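Local atomic coordinates of ribonucleoside-diphosphate reductase, alpha chain (Actinobacillus ureae ATCC 25976, PDB entry 6DQX), a protein that probably reduces ribonucleoside diphosphates to deoxyribonucleoside diphosphates, as the catalytic alpha subunit of a class Id ribonucleotide reductase. Residues P259-D264 with P398-G403. Residues are numbered along the deposited sequence; the frame is centred on the assembly and turned at random.
Sequences PDVYKD and PEILKG
Val261 presses both its methyls against the 398-403 loop, where Ile400 and Leu401 receive them. The tight part centres on CG2 of Val261, which meets CG2 of Ile400 at 3.7 Å and lies 3.4 Å from the backbone O of the same residue. Ile400 O, beside this methyl, accepts a hydrogen bond from Lys265 NZ, giving the carbonyl of a buried residue a polar partner. With CG1 of Val261 between the backbone N and the carbonyl carbon (chi1 63°), CG2 stands anti to the N and faces Ile400, while CG1 touches Leu401 CD2 more loosely, at 4.1 Å. Val261 crosses both side chains at about a right angle. Tyr262 adds a lighter touch: CE1 of its ring approaches Ile400 CG2 obliquely at 4.2 Å, while its hydroxyl is hydrogen-bonded to Thr409 OG1. No hydrogen bond joins the two segments directly; apolar packing carries the contact. By contrast, Asp260, Asp264, Glu399 and Lys402 are exposed. Within the ribonucleotide reductase barrel domain, the short helix 260-264, with Pro259 at its N-cap position, packs on the loop following helix 367-395, and helix 334-343 borders both through Phe339 against Tyr262, Arg342 against Ile400 and His343 against both.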
loop_
_atom_site.group_PDB
_atom_site.type_symbol
_atom_site.label_atom_id
_atom_site.label_comp_id
_atom_site.label_asym_id
_atom_site.label_seq_id
_atom_site.Cartn_x
_atom_site.Cartn_y
_atom_site.Cartn_z
ATOM N N PRO A 259 24.236 -14.184 -18.800
ATOM C CA PRO A 259 24.502 -15.499 -19.399
ATOM C C PRO A 259 23.747 -15.708 -20.716
ATOM O O PRO A 259 22.637 -15.173 -20.900
ATOM C CB PRO A 259 23.986 -16.481 -18.354
ATOM C CG PRO A 259 23.028 -15.721 -17.521
ATOM C CD PRO A 259 23.520 -14.294 -17.512
ATOM N N ASP A 260 24.313 -16.524 -21.602
ATOM C CA ASP A 260 23.674 -16.823 -22.888
ATOM C C ASP A 260 22.194 -17.202 -22.772
ATOM O O ASP A 260 21.377 -16.782 -23.617
ATOM C CB ASP A 260 24.415 -17.932 -23.631
ATOM C CG ASP A 260 25.778 -17.495 -24.174
ATOM O OD1 ASP A 260 26.173 -16.315 -24.076
ATOM O OD2 ASP A 260 26.486 -18.389 -24.667
ATOM N N VAL A 261 21.844 -17.984 -21.752
ATOM C CA VAL A 261 20.447 -18.433 -21.594
ATOM C C VAL A 261 19.471 -17.262 -21.542
ATOM O O VAL A 261 18.383 -17.348 -22.121
ATOM C CB VAL A 261 20.238 -19.361 -20.378
ATOM C CG1 VAL A 261 20.558 -18.645 -19.072
ATOM C CG2 VAL A 261 18.816 -19.919 -20.353
ATOM N N TYR A 262 19.850 -16.156 -20.885
ATOM C CA TYR A 262 18.944 -15.022 -20.802
ATOM C C TYR A 262 18.897 -14.237 -22.103
ATOM O O TYR A 262 17.853 -13.731 -22.477
ATOM C CB TYR A 262 19.309 -14.112 -19.635
ATOM C CG TYR A 262 19.053 -14.704 -18.244
ATOM C CD1 TYR A 262 18.150 -15.757 -18.036
ATOM C CD2 TYR A 262 19.676 -14.156 -17.130
ATOM C CE1 TYR A 262 17.900 -16.258 -16.761
ATOM C CE2 TYR A 262 19.437 -14.652 -15.843
ATOM C CZ TYR A 262 18.535 -15.695 -15.666
ATOM O OH TYR A 262 18.238 -16.163 -14.412
ATOM N N LYS A 263 20.018 -14.172 -22.810
ATOM C CA LYS A 263 20.056 -13.580 -24.133
ATOM C C LYS A 263 19.215 -14.377 -25.118
ATOM O O LYS A 263 18.473 -13.801 -25.930
ATOM C CB LYS A 263 21.505 -13.486 -24.635
ATOM C CG LYS A 263 22.331 -12.473 -23.870
ATOM C CD LYS A 263 23.754 -12.436 -24.387
ATOM C CE LYS A 263 24.521 -11.365 -23.647
ATOM N NZ LYS A 263 25.919 -11.357 -24.118
ATOM N N ASP A 264 19.331 -15.697 -25.041
ATOM C CA ASP A 264 18.637 -16.626 -25.946
ATOM C C ASP A 264 17.113 -16.514 -25.833
ATOM O O ASP A 264 16.383 -16.809 -26.797
ATOM C CB ASP A 264 19.000 -18.076 -25.611
ATOM C CG ASP A 264 20.455 -18.453 -25.975
ATOM O OD1 ASP A 264 21.137 -17.743 -26.739
ATOM O OD2 ASP A 264 20.910 -19.493 -25.457
ATOM N N PRO A 398 16.692 -27.037 -14.024
ATOM C CA PRO A 398 15.380 -26.421 -13.924
ATOM C C PRO A 398 14.904 -25.969 -15.326
ATOM O O PRO A 398 15.687 -25.948 -16.280
ATOM C CB PRO A 398 15.636 -25.219 -12.994
ATOM C CG PRO A 398 17.048 -24.852 -13.276
ATOM C CD PRO A 398 17.773 -26.144 -13.568
ATOM N N GLU A 399 13.649 -25.579 -15.423
ATOM C CA GLU A 399 12.991 -25.323 -16.726
ATOM C C GLU A 399 13.738 -24.363 -17.652
ATOM O O GLU A 399 13.853 -24.630 -18.829
ATOM C CB GLU A 399 11.551 -24.834 -16.486
ATOM C CG GLU A 399 10.710 -24.574 -17.737
ATOM C CD GLU A 399 9.379 -23.901 -17.421
ATOM O OE1 GLU A 399 8.797 -24.181 -16.353
ATOM O OE2 GLU A 399 8.915 -23.075 -18.249
ATOM N N ILE A 400 14.239 -23.234 -17.123
ATOM C CA ILE A 400 14.940 -22.255 -17.939
ATOM C C ILE A 400 16.240 -22.808 -18.522
ATOM O O ILE A 400 16.671 -22.398 -19.584
ATOM C CB ILE A 400 15.198 -20.949 -17.089
ATOM C CG1 ILE A 400 13.912 -20.123 -17.027
ATOM C CG2 ILE A 400 16.364 -20.125 -17.571
ATOM C CD1 ILE A 400 13.291 -19.745 -18.371
ATOM N N LEU A 401 16.858 -23.753 -17.832
ATOM C CA LEU A 401 18.117 -24.332 -18.247
ATOM C C LEU A 401 18.035 -25.723 -18.912
ATOM O O LEU A 401 19.061 -26.388 -19.038
ATOM C CB LEU A 401 19.046 -24.411 -17.032
ATOM C CG LEU A 401 19.538 -23.049 -16.523
ATOM C CD1 LEU A 401 20.108 -23.187 -15.116
ATOM C CD2 LEU A 401 20.540 -22.467 -17.486
ATOM N N LYS A 402 16.845 -26.172 -19.315
ATOM C CA LYS A 402 16.745 -27.469 -20.010
ATOM C C LYS A 402 17.681 -27.441 -21.217
ATOM O O LYS A 402 17.575 -26.553 -22.076
ATOM C CB LYS A 402 15.307 -27.754 -20.437
ATOM C CG LYS A 402 15.102 -29.140 -21.027
ATOM C CD LYS A 402 13.616 -29.432 -21.182
ATOM C CE LYS A 402 13.361 -30.534 -22.193
ATOM N NZ LYS A 402 11.925 -30.534 -22.549
ATOM N N GLY A 403 18.622 -28.387 -21.249
ATOM C CA GLY A 403 19.605 -28.510 -22.331
ATOM C C GLY A 403 20.853 -27.664 -22.194
ATOM O O GLY A 403 21.743 -27.747 -23.039
#